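Local coordinates for protein dihydropteroate synthase (Clostridioides difficile, PDB 6PZ2) that probably catalyses the joining of a pterin pyrophosphate to p-aminobenzoate to form dihydropteroate in folate synthesis, and here binds pteroic acid, at residues R11-G16 and G48-D53. Numbering follows the deposited sequence.
Sequences RTYIMG and GADIID. With SO4 (sulfate ion), chain C.
Strands 13-19 and 51-55, neighbours in the parallel sheet of a TIM barrel, are clamped at their N-terminal ends by Arg-11 and Asp-50. The Arg-11 guanidinium grips the carboxylate in an end-on salt bridge: Arg-11 NH1 bonds Asp-50 OD1 at 2.7 Å, nearly straight at 170°, and its NH2 reaches Asp-50 OD2 at 2.9 Å. With CG beside its backbone N (chi1 -62°), Asp-50 turns the anti lone pair of OD2 to Ile-14 N at 2.8 Å, much as a neighbouring strand's carbonyl would; Asp-50 N bonds Ile-14 O at 2.8 Å. Tyr-13 CE1 sits 3.4 Å above the centre of the Arg-11 guanidinium, whose NE and NH1 bind a sulfate. Onward, Gly-16 N bonds Ile-51 O, and Asp-53 N bonds Gly-16 O; Gly-16 is bare where the Ala-49 methyl and Ile-52 lie. On the other face Met-15 CB packs against Ile-51 CG2 (3.6 Å), and the unbranched Met-15 chain lays SD 3.7 Å from Asp-53 CB. Short Asp-53, close to pteroic acid, is held by Arg-247, Ser-91 and Asn-112. Gly-48, at positive phi, ends helix 33-46 in a Schellman motif, completing the barrel's first beta-alpha-beta unit.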
loop_
_atom_site.group_PDB
_atom_site.type_symbol
_atom_site.label_atom_id
_atom_site.label_comp_id
_atom_site.label_asym_id
_atom_site.label_seq_id
_atom_site.Cartn_x
_atom_site.Cartn_y
_atom_site.Cartn_z
ATOM N N ARG A 11 -13.924 -8.968 5.225
ATOM C CA ARG A 11 -12.673 -8.248 5.399
ATOM C C ARG A 11 -11.555 -9.074 4.745
ATOM O O ARG A 11 -11.811 -10.147 4.209
ATOM C CB ARG A 11 -12.352 -8.010 6.878
ATOM C CG ARG A 11 -12.041 -9.275 7.667
ATOM C CD ARG A 11 -11.637 -8.982 9.095
ATOM N NE ARG A 11 -11.409 -10.141 9.954
ATOM C CZ ARG A 11 -10.240 -10.746 10.168
ATOM N NH1 ARG A 11 -10.157 -11.643 11.141
ATOM N NH2 ARG A 11 -9.181 -10.475 9.413
ATOM N N THR A 12 -10.337 -8.560 4.786
ATOM C CA THR A 12 -9.176 -9.296 4.333
ATOM C C THR A 12 -8.635 -10.082 5.529
ATOM O O THR A 12 -8.715 -9.580 6.659
ATOM C CB THR A 12 -8.119 -8.347 3.768
ATOM O OG1 THR A 12 -8.683 -7.605 2.687
ATOM C CG2 THR A 12 -6.912 -9.096 3.258
ATOM N N TYR A 13 -8.218 -11.329 5.260
ATOM C CA TYR A 13 -7.690 -12.262 6.252
ATOM C C TYR A 13 -6.188 -12.367 5.997
ATOM O O TYR A 13 -5.724 -12.219 4.845
ATOM C CB TYR A 13 -8.444 -13.604 6.207
ATOM C CG TYR A 13 -9.902 -13.479 6.577
ATOM C CD1 TYR A 13 -10.308 -13.483 7.898
ATOM C CD2 TYR A 13 -10.853 -13.225 5.615
ATOM C CE1 TYR A 13 -11.632 -13.272 8.251
ATOM C CE2 TYR A 13 -12.183 -13.025 5.945
ATOM C CZ TYR A 13 -12.571 -13.025 7.271
ATOM O OH TYR A 13 -13.879 -12.821 7.592
ATOM N N ILE A 14 -5.472 -12.575 7.087
ATOM C CA ILE A 14 -4.051 -12.565 7.050
ATOM C C ILE A 14 -3.530 -13.956 7.401
ATOM O O ILE A 14 -3.817 -14.482 8.460
ATOM C CB ILE A 14 -3.473 -11.512 8.020
ATOM C CG1 ILE A 14 -4.083 -10.124 7.801
ATOM C CG2 ILE A 14 -1.956 -11.489 7.912
ATOM C CD1 ILE A 14 -3.852 -9.564 6.415
ATOM N N MET A 15 -2.670 -14.469 6.538
ATOM C CA MET A 15 -2.009 -15.734 6.775
ATOM C C MET A 15 -0.546 -15.447 7.119
ATOM O O MET A 15 0.162 -14.947 6.287
ATOM C CB MET A 15 -2.126 -16.634 5.534
ATOM C CG MET A 15 -1.207 -17.866 5.504
ATOM S SD MET A 15 -1.390 -18.818 3.948
ATOM C CE MET A 15 -2.937 -19.618 4.363
ATOM N N GLY A 16 -0.087 -15.791 8.320
ATOM C CA GLY A 16 1.319 -15.625 8.684
ATOM C C GLY A 16 2.176 -16.810 8.287
ATOM O O GLY A 16 1.777 -17.944 8.363
ATOM N N GLY A 48 -2.077 -10.222 14.828
ATOM C CA GLY A 48 -3.381 -10.274 14.167
ATOM C C GLY A 48 -3.468 -11.296 13.036
ATOM O O GLY A 48 -4.406 -11.204 12.242
ATOM N N ALA A 49 -2.592 -12.293 12.964
ATOM C CA ALA A 49 -2.767 -13.390 11.957
ATOM C C ALA A 49 -4.087 -14.133 12.190
ATOM O O ALA A 49 -4.497 -14.322 13.349
ATOM C CB ALA A 49 -1.610 -14.356 12.012
ATOM N N ASP A 50 -4.741 -14.530 11.099
ATOM C CA ASP A 50 -5.998 -15.281 11.125
ATOM C C ASP A 50 -5.742 -16.787 10.947
ATOM O O ASP A 50 -6.575 -17.641 11.298
ATOM C CB ASP A 50 -6.931 -14.741 10.040
ATOM C CG ASP A 50 -7.298 -13.281 10.267
ATOM O OD1 ASP A 50 -7.814 -13.007 11.341
ATOM O OD2 ASP A 50 -7.060 -12.427 9.385
ATOM N N ILE A 51 -4.599 -17.124 10.355
ATOM C CA ILE A 51 -4.244 -18.507 10.097
ATOM C C ILE A 51 -2.721 -18.528 9.964
ATOM O O ILE A 51 -2.161 -17.512 9.538
ATOM C CB ILE A 51 -4.933 -19.071 8.837
ATOM C CG1 ILE A 51 -4.549 -20.534 8.574
ATOM C CG2 ILE A 51 -4.624 -18.234 7.603
ATOM C CD1 ILE A 51 -5.535 -21.274 7.720
ATOM N N ILE A 52 -2.089 -19.641 10.330
ATOM C CA ILE A 52 -0.630 -19.805 10.238
ATOM C C ILE A 52 -0.329 -20.882 9.190
ATOM O O ILE A 52 -0.842 -21.996 9.310
ATOM C CB ILE A 52 -0.031 -20.262 11.581
ATOM C CG1 ILE A 52 -0.471 -19.413 12.779
ATOM C CG2 ILE A 52 1.479 -20.397 11.466
ATOM C CD1 ILE A 52 0.239 -18.101 12.914
ATOM N N ASP A 53 0.573 -20.586 8.262
ATOM C CA ASP A 53 0.942 -21.468 7.188
ATOM C C ASP A 53 2.298 -22.055 7.558
ATOM O O ASP A 53 3.333 -21.392 7.438
ATOM C CB ASP A 53 1.063 -20.756 5.838
ATOM C CG ASP A 53 1.205 -21.653 4.615
ATOM O OD1 ASP A 53 0.427 -22.633 4.504
ATOM O OD2 ASP A 53 2.067 -21.352 3.750
HETATM S S SO4 C . -13.852 -11.626 12.063
HETATM O O1 SO4 C . -14.210 -12.479 10.875
HETATM O O2 SO4 C . -12.576 -11.898 12.751
HETATM O O3 SO4 C . -13.756 -10.217 11.621
HETATM O O4 SO4 C . -14.870 -11.758 13.131
#